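Local atomic coordinates of dual specificity protein phosphatase 15 (Homo sapiens, PDB entry 1YZ4), a protein that removes phosphate from phosphotyrosine, phosphoserine and phosphothreonine of proteins through its catalytic domain, the part modelled here, and may act on MAPK13, ATF2, ERBB3, PDGFRB and SNX6. Residues Asn6-Lys10 with Ala123-Ile127; Thr103-Thr108 with Leu138-Gly142; Met107-Gly111 with Ser146-Arg150. The protein carries 1 engineered substitution. Residues are numbered along the deposited sequence.

Contact 1: residues Asn6-Lys10 with Ala123-Ile127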
loop_
_atom_site.group_PDB
_atom_site.type_symbol
_atom_site.label_atom_id
_atom_site.label_comp_id
_atom_site.label_asym_id
_atom_site.label_seq_id
_atom_site.Cartn_x
_atom_site.Cartn_y
_atom_site.Cartn_z
ATOM N N ASN A 6 4.421 13.453 -9.356
ATOM C CA ASN A 6 4.471 13.110 -10.775
ATOM C C ASN A 6 4.497 11.603 -10.960
ATOM O O ASN A 6 5.541 11.009 -11.239
ATOM C CB ASN A 6 5.695 13.741 -11.428
ATOM C CG ASN A 6 5.523 15.219 -11.638
ATOM O OD1 ASN A 6 5.027 15.922 -10.755
ATOM N ND2 ASN A 6 5.929 15.710 -12.806
ATOM N N GLY A 7 3.327 10.997 -10.804
ATOM C CA GLY A 7 3.211 9.562 -10.933
ATOM C C GLY A 7 3.236 8.931 -9.557
ATOM O O GLY A 7 3.198 9.625 -8.536
ATOM N N MET A 8 3.294 7.610 -9.520
ATOM C CA MET A 8 3.335 6.910 -8.250
ATOM C C MET A 8 4.497 7.450 -7.418
ATOM O O MET A 8 5.494 7.925 -7.955
ATOM C CB MET A 8 3.489 5.407 -8.488
ATOM C CG MET A 8 4.606 5.031 -9.446
ATOM S SD MET A 8 4.560 3.277 -9.892
ATOM C CE MET A 8 3.364 3.292 -11.205
ATOM N N THR A 9 4.356 7.395 -6.103
ATOM C CA THR A 9 5.405 7.890 -5.232
ATOM C C THR A 9 6.084 6.727 -4.522
ATOM O O THR A 9 5.418 5.821 -4.019
ATOM C CB THR A 9 4.838 8.887 -4.192
ATOM O OG1 THR A 9 3.791 8.259 -3.443
ATOM C CG2 THR A 9 4.277 10.119 -4.889
ATOM N N LYS A 10 7.415 6.748 -4.512
ATOM C CA LYS A 10 8.199 5.706 -3.861
ATOM C C LYS A 10 8.037 5.872 -2.357
ATOM O O LYS A 10 8.304 6.943 -1.805
ATOM C CB LYS A 10 9.672 5.840 -4.246
ATOM C CG LYS A 10 10.545 4.657 -3.848
ATOM C CD LYS A 10 11.958 4.865 -4.365
ATOM C CE LYS A 10 12.780 3.593 -4.293
ATOM N NZ LYS A 10 14.159 3.801 -4.825
ATOM N N ALA A 123 5.508 13.212 3.695
ATOM C CA ALA A 123 6.704 13.922 3.258
ATOM C C ALA A 123 7.006 13.640 1.790
ATOM O O ALA A 123 7.539 14.495 1.089
ATOM C CB ALA A 123 7.900 13.519 4.126
ATOM N N THR A 124 6.654 12.442 1.332
ATOM C CA THR A 124 6.895 12.038 -0.053
ATOM C C THR A 124 5.597 11.923 -0.845
ATOM O O THR A 124 5.575 11.355 -1.937
ATOM C CB THR A 124 7.593 10.673 -0.117
ATOM O OG1 THR A 124 6.715 9.665 0.402
ATOM C CG2 THR A 124 8.874 10.692 0.701
ATOM N N ARG A 125 4.519 12.452 -0.287
ATOM C CA ARG A 125 3.218 12.399 -0.941
ATOM C C ARG A 125 2.241 13.139 -0.029
ATOM O O ARG A 125 1.466 12.530 0.695
ATOM C CB ARG A 125 2.787 10.939 -1.126
ATOM C CG ARG A 125 1.650 10.745 -2.120
ATOM C CD ARG A 125 1.279 9.276 -2.232
ATOM N NE ARG A 125 0.117 9.046 -3.093
ATOM C CZ ARG A 125 0.143 9.054 -4.422
ATOM N NH1 ARG A 125 1.275 9.281 -5.075
ATOM N NH2 ARG A 125 -0.971 8.823 -5.098
ATOM N N PRO A 126 2.271 14.476 -0.068
ATOM C CA PRO A 126 1.426 15.370 0.732
ATOM C C PRO A 126 -0.086 15.236 0.583
ATOM O O PRO A 126 -0.839 15.817 1.364
ATOM C CB PRO A 126 1.932 16.754 0.340
ATOM C CG PRO A 126 2.357 16.562 -1.078
ATOM C CD PRO A 126 3.091 15.247 -1.019
ATOM N N ILE A 127 -0.542 14.489 -0.413
ATOM C CA ILE A 127 -1.975 14.306 -0.594
ATOM C C ILE A 127 -2.444 13.161 0.300
ATOM O O ILE A 127 -3.630 13.042 0.594
ATOM C CB ILE A 127 -2.333 13.970 -2.069
ATOM C CG1 ILE A 127 -1.563 12.730 -2.527
ATOM C CG2 ILE A 127 -2.018 15.155 -2.969
ATOM C CD1 ILE A 127 -1.979 12.227 -3.881
HETATM O O HOH W 1 0.100 9.721 -7.546
#

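Contact 2: residues Thr103-Thr108 with Leu138-Gly142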
loop_
_atom_site.group_PDB
_atom_site.type_symbol
_atom_site.label_atom_id
_atom_site.label_comp_id
_atom_site.label_asym_id
_atom_site.label_seq_id
_atom_site.Cartn_x
_atom_site.Cartn_y
_atom_site.Cartn_z
ATOM N N THR A 103 0.469 2.115 4.899
ATOM C CA THR A 103 0.821 2.554 6.246
ATOM C C THR A 103 0.887 1.337 7.161
ATOM O O THR A 103 1.828 1.178 7.945
ATOM C CB THR A 103 -0.213 3.575 6.793
ATOM O OG1 THR A 103 -0.196 4.744 5.971
ATOM C CG2 THR A 103 0.132 4.008 8.220
ATOM N N ALA A 104 -0.109 0.470 7.037
ATOM C CA ALA A 104 -0.164 -0.740 7.834
ATOM C C ALA A 104 1.090 -1.579 7.584
ATOM O O ALA A 104 1.661 -2.151 8.509
ATOM C CB ALA A 104 -1.403 -1.529 7.471
ATOM N N TYR A 105 1.520 -1.647 6.328
ATOM C CA TYR A 105 2.708 -2.412 5.980
ATOM C C TYR A 105 3.960 -1.847 6.642
ATOM O O TYR A 105 4.736 -2.571 7.263
ATOM C CB TYR A 105 2.939 -2.403 4.475
ATOM C CG TYR A 105 4.168 -3.188 4.097
ATOM C CD1 TYR A 105 4.164 -4.583 4.145
ATOM C CD2 TYR A 105 5.355 -2.543 3.737
ATOM C CE1 TYR A 105 5.308 -5.318 3.846
ATOM C CE2 TYR A 105 6.508 -3.276 3.436
ATOM C CZ TYR A 105 6.470 -4.664 3.494
ATOM O OH TYR A 105 7.590 -5.401 3.199
ATOM N N VAL A 106 4.159 -0.543 6.475
ATOM C CA VAL A 106 5.321 0.126 7.036
ATOM C C VAL A 106 5.304 0.059 8.559
ATOM O O VAL A 106 6.354 -0.016 9.193
ATOM C CB VAL A 106 5.385 1.589 6.560
ATOM C CG1 VAL A 106 6.590 2.299 7.180
ATOM C CG2 VAL A 106 5.484 1.616 5.034
ATOM N N MET A 107 4.115 0.075 9.149
ATOM C CA MET A 107 4.026 -0.021 10.599
ATOM C C MET A 107 4.612 -1.356 11.053
ATOM O O MET A 107 5.421 -1.397 11.980
ATOM C CB MET A 107 2.569 0.077 11.064
ATOM C CG MET A 107 2.000 1.485 11.062
ATOM S SD MET A 107 0.203 1.510 11.241
ATOM C CE MET A 107 0.032 1.123 12.971
ATOM N N THR A 108 4.224 -2.445 10.387
ATOM C CA THR A 108 4.720 -3.757 10.783
ATOM C C THR A 108 6.217 -3.965 10.555
ATOM O O THR A 108 6.883 -4.555 11.410
ATOM C CB THR A 108 3.945 -4.933 10.104
ATOM O OG1 THR A 108 4.748 -5.514 9.072
ATOM C CG2 THR A 108 2.632 -4.464 9.524
ATOM N N LEU A 138 -6.347 1.722 11.692
ATOM C CA LEU A 138 -4.887 1.715 11.731
ATOM C C LEU A 138 -4.468 1.734 13.204
ATOM O O LEU A 138 -3.487 1.101 13.595
ATOM C CB LEU A 138 -4.322 2.932 10.982
ATOM C CG LEU A 138 -4.380 2.809 9.449
ATOM C CD1 LEU A 138 -4.159 4.167 8.794
ATOM C CD2 LEU A 138 -3.323 1.792 8.973
ATOM N N GLU A 139 -5.232 2.454 14.016
ATOM C CA GLU A 139 -4.970 2.544 15.449
ATOM C C GLU A 139 -5.007 1.131 16.036
ATOM O O GLU A 139 -4.085 0.714 16.734
ATOM C CB GLU A 139 -6.041 3.405 16.128
ATOM C CG GLU A 139 -5.550 4.736 16.668
ATOM C CD GLU A 139 -4.644 4.584 17.870
ATOM O OE1 GLU A 139 -3.585 3.936 17.744
ATOM O OE2 GLU A 139 -4.993 5.113 18.943
ATOM N N GLU A 140 -6.089 0.408 15.743
ATOM C CA GLU A 140 -6.262 -0.960 16.223
ATOM C C GLU A 140 -5.064 -1.794 15.806
ATOM O O GLU A 140 -4.354 -2.342 16.639
ATOM C CB GLU A 140 -7.517 -1.594 15.619
ATOM C CG GLU A 140 -8.844 -1.091 16.161
ATOM C CD GLU A 140 -10.037 -1.683 15.412
ATOM O OE1 GLU A 140 -10.119 -2.932 15.299
ATOM O OE2 GLU A 140 -10.890 -0.896 14.939
ATOM N N PHE A 141 -4.860 -1.877 14.496
ATOM C CA PHE A 141 -3.775 -2.649 13.912
ATOM C C PHE A 141 -2.443 -2.403 14.609
ATOM O O PHE A 141 -1.687 -3.343 14.868
ATOM C CB PHE A 141 -3.644 -2.318 12.427
ATOM C CG PHE A 141 -2.542 -3.066 11.738
ATOM C CD1 PHE A 141 -2.684 -4.419 11.433
ATOM C CD2 PHE A 141 -1.341 -2.427 11.426
ATOM C CE1 PHE A 141 -1.649 -5.125 10.832
ATOM C CE2 PHE A 141 -0.297 -3.122 10.825
ATOM C CZ PHE A 141 -0.449 -4.479 10.527
ATOM N N GLY A 142 -2.159 -1.140 14.910
ATOM C CA GLY A 142 -0.912 -0.813 15.572
ATOM C C GLY A 142 -0.796 -1.488 16.924
ATOM O O GLY A 142 0.244 -2.050 17.265
#

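Contact 3: residues Met107-Gly111 with Ser146-Arg150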
loop_
_atom_site.group_PDB
_atom_site.type_symbol
_atom_site.label_atom_id
_atom_site.label_comp_id
_atom_site.label_asym_id
_atom_site.label_seq_id
_atom_site.Cartn_x
_atom_site.Cartn_y
_atom_site.Cartn_z
ATOM N N MET A 107 4.115 0.075 9.149
ATOM C CA MET A 107 4.026 -0.021 10.599
ATOM C C MET A 107 4.612 -1.356 11.053
ATOM O O MET A 107 5.421 -1.397 11.980
ATOM C CB MET A 107 2.569 0.077 11.064
ATOM C CG MET A 107 2.000 1.485 11.062
ATOM S SD MET A 107 0.203 1.510 11.241
ATOM C CE MET A 107 0.032 1.123 12.971
ATOM N N THR A 108 4.224 -2.445 10.387
ATOM C CA THR A 108 4.720 -3.757 10.783
ATOM C C THR A 108 6.217 -3.965 10.555
ATOM O O THR A 108 6.883 -4.555 11.410
ATOM C CB THR A 108 3.945 -4.933 10.104
ATOM O OG1 THR A 108 4.748 -5.514 9.072
ATOM C CG2 THR A 108 2.632 -4.464 9.524
ATOM N N VAL A 109 6.761 -3.484 9.436
ATOM C CA VAL A 109 8.195 -3.672 9.190
ATOM C C VAL A 109 9.099 -2.713 9.961
ATOM O O VAL A 109 10.292 -2.966 10.083
ATOM C CB VAL A 109 8.570 -3.584 7.678
ATOM C CG1 VAL A 109 7.857 -4.670 6.908
ATOM C CG2 VAL A 109 8.245 -2.209 7.124
ATOM N N THR A 110 8.539 -1.622 10.478
ATOM C CA THR A 110 9.331 -0.654 11.246
ATOM C C THR A 110 8.997 -0.682 12.742
ATOM O O THR A 110 9.799 -0.258 13.578
ATOM C CB THR A 110 9.107 0.789 10.753
ATOM O OG1 THR A 110 7.763 1.180 11.038
ATOM C CG2 THR A 110 9.358 0.897 9.257
ATOM N N GLY A 111 7.808 -1.170 13.072
ATOM C CA GLY A 111 7.395 -1.222 14.465
ATOM C C GLY A 111 6.930 0.130 14.973
ATOM O O GLY A 111 6.657 0.288 16.166
ATOM N N SER A 146 0.046 -5.544 14.359
ATOM C CA SER A 146 1.338 -5.112 13.844
ATOM C C SER A 146 2.546 -5.985 14.224
ATOM O O SER A 146 3.153 -6.627 13.363
ATOM C CB SER A 146 1.581 -3.655 14.256
ATOM O OG SER A 146 2.683 -3.107 13.559
ATOM N N GLN A 147 2.895 -5.998 15.508
ATOM C CA GLN A 147 4.030 -6.772 16.003
ATOM C C GLN A 147 3.962 -8.279 15.687
ATOM O O GLN A 147 4.971 -8.899 15.315
ATOM C CB GLN A 147 4.147 -6.579 17.518
ATOM C CG GLN A 147 4.348 -5.133 17.957
ATOM C CD GLN A 147 3.908 -4.888 19.399
ATOM O OE1 GLN A 147 2.713 -4.896 19.706
ATOM N NE2 GLN A 147 4.874 -4.676 20.288
ATOM N N LYS A 148 2.781 -8.867 15.858
ATOM C CA LYS A 148 2.597 -10.294 15.600
ATOM C C LYS A 148 2.894 -10.580 14.136
ATOM O O LYS A 148 3.560 -11.565 13.794
ATOM C CB LYS A 148 1.162 -10.724 15.934
ATOM C CG LYS A 148 0.912 -12.217 15.752
ATOM C CD LYS A 148 -0.556 -12.611 15.943
ATOM C CE LYS A 148 -0.747 -14.124 15.754
ATOM N NZ LYS A 148 -2.163 -14.579 15.931
ATOM N N LEU A 149 2.408 -9.703 13.268
ATOM C CA LEU A 149 2.634 -9.875 11.850
ATOM C C LEU A 149 4.120 -9.787 11.511
ATOM O O LEU A 149 4.610 -10.571 10.699
ATOM C CB LEU A 149 1.855 -8.830 11.058
ATOM C CG LEU A 149 1.076 -9.409 9.875
ATOM C CD1 LEU A 149 0.389 -8.267 9.129
ATOM C CD2 LEU A 149 2.016 -10.190 8.952
ATOM N N ARG A 150 4.843 -8.850 12.129
ATOM C CA ARG A 150 6.269 -8.726 11.836
ATOM C C ARG A 150 6.979 -10.056 12.101
ATOM O O ARG A 150 7.765 -10.529 11.274
ATOM C CB ARG A 150 6.940 -7.624 12.667
ATOM C CG ARG A 150 8.213 -7.117 11.993
ATOM C CD ARG A 150 9.356 -6.781 12.939
ATOM N NE ARG A 150 9.231 -5.484 13.595
ATOM C CZ ARG A 150 10.235 -4.617 13.730
ATOM N NH1 ARG A 150 11.440 -4.902 13.248
ATOM N NH2 ARG A 150 10.044 -3.468 14.367
HETATM O O HOH W 2 3.488 -0.668 14.437
HETATM O O HOH W 3 5.776 -4.415 14.194
#

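Contact 1: residues Asn6-Lys10 with Ala123-Ile127
T9 lies against the extended side chain of R125, its OG1 3.0 Å from R125 CD, and the guanidinium then bends back to it: R125 NH1 donates to T9 OG1 over 3.2 Å at 140°. The methyl CG2 of T9 sits at the edge of the guanidinium plane. From the residue before, T124 O comes within 3.4 Å of T9 CB, a touch without a hydrogen bond. A water widens the junction, accepting from R125 NH1 at 2.8 Å and donating to G7 O at 3.3 Å. M8 CB points away from R125, and its side chain packs on Y16, N32 and I34. R125 also bonds weakly to G94 O in the loop after engineered S91, the predicted nucleophile position; this is probably the family's phosphate-binding P-loop. T9 also pairs through its backbone with L17 of strand 15-18, on which R125 packs too. The contact thus ties the start of edge strand 9-12 to the loop between helices 114-123 and 132-143.

Contact 2: residues Thr103-Thr108 with Leu138-Gly142
The contact buries 287 Å², and side-chain packing is its main kind of interaction. The two helical segments run nearly parallel, with axes 10.5 Å apart and a crossing angle of -20°, a gap filled by L138, M107 and F141. L138 points across at the start: its CD2 is 4.1 Å from A104 CB, 4.2 Å from M107 SD and 4.2 Å from T103 CG2. M107 points back from the other side and ends in a pocket of backbone and ring, its CE 3.6 Å from L138 O, 4.1 Å from F141 CD2 and 3.4 Å from G142 CA. There G142 matters, since a CB built on it would stand 2.9 Å from M107 CE, a clash.

The aromatic interaction centres on F141. A104 CB lies over one face of its ring, 4.3 Å from the centroid and 28° off the normal, a CH-pi contact, while M107 CE and T108 CG2 sit around the ring edge.

Between the two segments no polar bond forms; M107 N donates to T103 O at 2.8 Å and G142 N to L138 O at 2.9 Å, while T103 OG1 is satisfied by T99 O.

Around this interface the all-helical side of the phosphatase domain closes in. I74 of helix 70-82 touches both T108 and F141, F70 meets the F141 ring edge-to-face, W114 of helix 114-123 packs on M107, and helix 145-157 adds S146 beside M107, T108 and F141. The contact joins helices 97-110 and 132-143 inside this bundle.

Contact 3: residues Met107-Gly111 with Ser146-Arg150
M107 brings mainly its carbonyl to this contact: M107 O is 3.6 Å from S146 OG, and a water lies between, 2.7 Å from S146 OG and weakly bonded to M107 O at 3.2 Å. T108 comes next and is the closest approach of the two backbones, its CA 4.8 Å from that of S146 and 3.5 Å from S146 OG. A second water donates to T108 O at 3.0 Å and bonds weakly to S146 OG at 3.4 Å, so the serine hydroxyl is flanked by two waters. T108 CG2 also touches L149 CD1 at 4.4 Å, and T108 O lies very close to R150 CG, at 2.9 Å. Beyond this, R150 folds back over the helix end. V109 O lies over one face of its guanidinium, and T110 O is 3.3 Å from R150 NH2. At G111 the backbone leaves helical angles, with phi +78°, although G111 N still donates to M107 O at 2.6 Å, and a CB here would collide with R150 NH2. The arrangement is a helix C-terminus with a positive-phi glycine, an arginine side chain laid across its last carbonyls, on the helical side of the dual-specificity phosphatase fold.

In the fold
Contacts 2 and 3 form one continuous interface on helix 97-110: they share M107 and T108, their centres are 7 Å apart, with F141 O 2.8 Å from S146 N, probably a hydrogen bond, and F141 CE1 packed 4.1 Å from L149 CD1. Contact 1 stands apart, its centre 19 Å from that of contact 2 and 23 Å from that of contact 3. It is nearest the active site: the R125 side chain is about 7 Å from that of S91, the engineered residue at the predicted phosphocysteine position, against about 11 Å for T103 of contact 2. Contact 3 lies away from it. A bound octyl glucoside is about 10 Å from the R125 side chain.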